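PDB 3D1L: putative NADP oxidoreductase BF3122 from Bacteroides fragilis, which is probably an NADP-dependent oxidoreductase, joining a Rossmann-type nucleotide-binding domain to a helical domain of the 6-phosphogluconate dehydrogenase C-terminal type. Local coordinates for residues N240-L245 against A250-Y255. Numbering follows the deposited sequence.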
loop_
_atom_site.group_PDB
_atom_site.type_symbol
_atom_site.label_atom_id
_atom_site.label_comp_id
_atom_site.label_asym_id
_atom_site.label_seq_id
_atom_site.Cartn_x
_atom_site.Cartn_y
_atom_site.Cartn_z
ATOM N N ASN B 240 -21.531 5.788 -10.217
ATOM C CA ASN B 240 -20.457 6.091 -11.171
ATOM C C ASN B 240 -19.297 5.086 -11.085
ATOM O O ASN B 240 -18.826 4.577 -12.099
ATOM C CB ASN B 240 -19.964 7.528 -10.971
ATOM C CG ASN B 240 -21.005 8.575 -11.414
ATOM O OD1 ASN B 240 -21.954 8.271 -12.151
ATOM N ND2 ASN B 240 -20.819 9.824 -10.969
ATOM N N HIS B 241 -18.861 4.778 -9.870
ATOM C CA HIS B 241 -17.775 3.823 -9.686
ATOM C C HIS B 241 -18.123 2.394 -10.117
ATOM O O HIS B 241 -17.316 1.711 -10.734
ATOM C CB HIS B 241 -17.239 3.880 -8.258
ATOM C CG HIS B 241 -16.405 5.097 -7.992
ATOM N ND1 HIS B 241 -15.960 5.445 -6.734
ATOM C CD2 HIS B 241 -15.951 6.063 -8.832
ATOM C CE1 HIS B 241 -15.262 6.564 -6.810
ATOM N NE2 HIS B 241 -15.239 6.960 -8.073
ATOM N N LEU B 242 -19.334 1.951 -9.820
ATOM C CA LEU B 242 -19.771 0.634 -10.253
ATOM C C LEU B 242 -19.860 0.589 -11.781
ATOM O O LEU B 242 -19.475 -0.406 -12.412
ATOM C CB LEU B 242 -21.105 0.268 -9.587
ATOM C CG LEU B 242 -21.022 0.076 -8.059
ATOM C CD1 LEU B 242 -22.422 0.051 -7.420
ATOM C CD2 LEU B 242 -20.228 -1.168 -7.689
ATOM N N ARG B 243 -20.332 1.691 -12.360
ATOM C CA ARG B 243 -20.403 1.870 -13.807
ATOM C C ARG B 243 -19.016 1.682 -14.445
ATOM O O ARG B 243 -18.881 0.975 -15.434
ATOM C CB ARG B 243 -21.005 3.248 -14.125
ATOM C CG ARG B 243 -21.705 3.367 -15.474
ATOM C CD ARG B 243 -22.826 4.438 -15.452
ATOM N NE ARG B 243 -23.896 4.071 -14.510
ATOM C CZ ARG B 243 -24.387 4.858 -13.547
ATOM N NH1 ARG B 243 -23.943 6.103 -13.388
ATOM N NH2 ARG B 243 -25.347 4.403 -12.748
HETATM N N MSE B 244 -17.987 2.280 -13.848
HETATM C CA MSE B 244 -16.611 2.129 -14.331
HETATM C C MSE B 244 -16.072 0.701 -14.329
HETATM O O MSE B 244 -15.248 0.338 -15.172
HETATM C CB MSE B 244 -15.667 3.028 -13.546
HETATM C CG MSE B 244 -15.452 4.350 -14.212
HETATM SE SE MSE B 244 -14.122 5.453 -13.347
HETATM C CE MSE B 244 -15.335 6.492 -12.250
ATOM N N LEU B 245 -16.552 -0.103 -13.387
ATOM C CA LEU B 245 -16.091 -1.474 -13.206
ATOM C C LEU B 245 -16.972 -2.526 -13.902
ATOM O O LEU B 245 -16.821 -3.736 -13.665
ATOM C CB LEU B 245 -16.004 -1.773 -11.714
ATOM C CG LEU B 245 -15.167 -0.848 -10.835
ATOM C CD1 LEU B 245 -15.491 -1.145 -9.383
ATOM C CD2 LEU B 245 -13.683 -1.024 -11.104
ATOM N N ALA B 250 -16.522 -9.242 -11.144
ATOM C CA ALA B 250 -15.986 -9.674 -9.845
ATOM C C ALA B 250 -15.408 -8.489 -9.073
ATOM O O ALA B 250 -15.615 -8.362 -7.863
ATOM C CB ALA B 250 -14.943 -10.769 -10.013
HETATM N N MSE B 251 -14.691 -7.619 -9.776
HETATM C CA MSE B 251 -14.156 -6.424 -9.143
HETATM C C MSE B 251 -15.273 -5.442 -8.788
HETATM O O MSE B 251 -15.192 -4.746 -7.778
HETATM C CB MSE B 251 -13.125 -5.744 -10.030
HETATM C CG MSE B 251 -12.210 -4.830 -9.257
HETATM SE SE MSE B 251 -11.029 -3.875 -10.406
HETATM C CE MSE B 251 -10.275 -5.361 -11.368
ATOM N N GLN B 252 -16.304 -5.410 -9.625
ATOM C CA GLN B 252 -17.474 -4.582 -9.422
ATOM C C GLN B 252 -18.234 -5.021 -8.156
ATOM O O GLN B 252 -18.622 -4.179 -7.343
ATOM C CB GLN B 252 -18.361 -4.685 -10.670
ATOM C CG GLN B 252 -19.521 -3.728 -10.756
ATOM C CD GLN B 252 -20.396 -3.971 -12.005
ATOM O OE1 GLN B 252 -20.599 -3.059 -12.823
ATOM N NE2 GLN B 252 -20.916 -5.193 -12.148
ATOM N N ARG B 253 -18.423 -6.330 -7.980
ATOM C CA ARG B 253 -19.090 -6.859 -6.784
ATOM C C ARG B 253 -18.294 -6.595 -5.485
ATOM O O ARG B 253 -18.893 -6.299 -4.443
ATOM C CB ARG B 253 -19.446 -8.356 -6.955
ATOM C CG ARG B 253 -20.397 -8.943 -5.874
ATOM C CD ARG B 253 -20.499 -10.478 -5.953
ATOM N NE ARG B 253 -21.014 -11.087 -4.712
ATOM C CZ ARG B 253 -21.446 -12.346 -4.588
ATOM N NH1 ARG B 253 -21.444 -13.158 -5.640
ATOM N NH2 ARG B 253 -21.884 -12.798 -3.411
ATOM N N LEU B 254 -16.961 -6.695 -5.549
ATOM C CA LEU B 254 -16.105 -6.396 -4.392
ATOM C C LEU B 254 -16.298 -4.950 -3.931
ATOM O O LEU B 254 -16.479 -4.678 -2.728
ATOM C CB LEU B 254 -14.617 -6.636 -4.701
ATOM C CG LEU B 254 -14.125 -8.074 -4.618
ATOM C CD1 LEU B 254 -12.665 -8.147 -5.015
ATOM C CD2 LEU B 254 -14.379 -8.679 -3.200
ATOM N N TYR B 255 -16.252 -4.026 -4.894
ATOM C CA TYR B 255 -16.452 -2.610 -4.599
ATOM C C TYR B 255 -17.788 -2.415 -3.855
ATOM O O TYR B 255 -17.857 -1.698 -2.853
ATOM C CB TYR B 255 -16.410 -1.768 -5.888
ATOM C CG TYR B 255 -16.562 -0.277 -5.645
ATOM C CD1 TYR B 255 -15.447 0.567 -5.662
ATOM C CD2 TYR B 255 -17.821 0.291 -5.388
ATOM C CE1 TYR B 255 -15.574 1.942 -5.429
ATOM C CE2 TYR B 255 -17.958 1.668 -5.154
ATOM C CZ TYR B 255 -16.830 2.480 -5.169
ATOM O OH TYR B 255 -16.950 3.826 -4.935
#
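The imidazole of H241 and the phenol of Y255 join two consecutive helices through a short, somewhat bent hydrogen bond, H241 ND1 to Y255 OH at 2.6 Å. Either group could be the donor. The hydroxyl arrives at the edge of the imidazole, near its plane, and the two rings stand almost perpendicular, at 88°. Y255 can span the gap because its CG lies anti to the backbone N (chi1 -178°), which throws the ring across toward helix 235-244. The phenol end also packs on aliphatic carbon, with H241 CB 3.4 Å from Y255 CZ. Since both residues are buried, the bond satisfies polar atoms beside a cluster of leucine and aromatic contacts and should help hold the phenol in place.

Nearer the turn, two leucines pack against the ring and its stem. L242 CD2 meets Y255 CD2 at 3.6 Å, approaching the ring obliquely, while L245 CD1 lies 3.7 Å from Y255 CB. The other methyl of L245, CD2, touches the selenium of M251, a selenomethionine, 4.0 Å from SE, the two side chains crossing at about a right angle. Q252 lays its aliphatic part beside L245, CB to CB at 3.9 Å, where the backbones come closest.

The pair forms a helical hairpin: helix 235-244 leads into a short connection, and helix 249-264 returns nearly antiparallel, at 160° between the local axes, with D248 OD1 accepting a hydrogen bond from M251 N. M251 also packs on L191 and E194 of helix 168-198. From the second subunit, F184 meets the Y255 ring edge-to-face and L176 packs on H241, which places this hairpin of the C-terminal helical domain against the dimer partner.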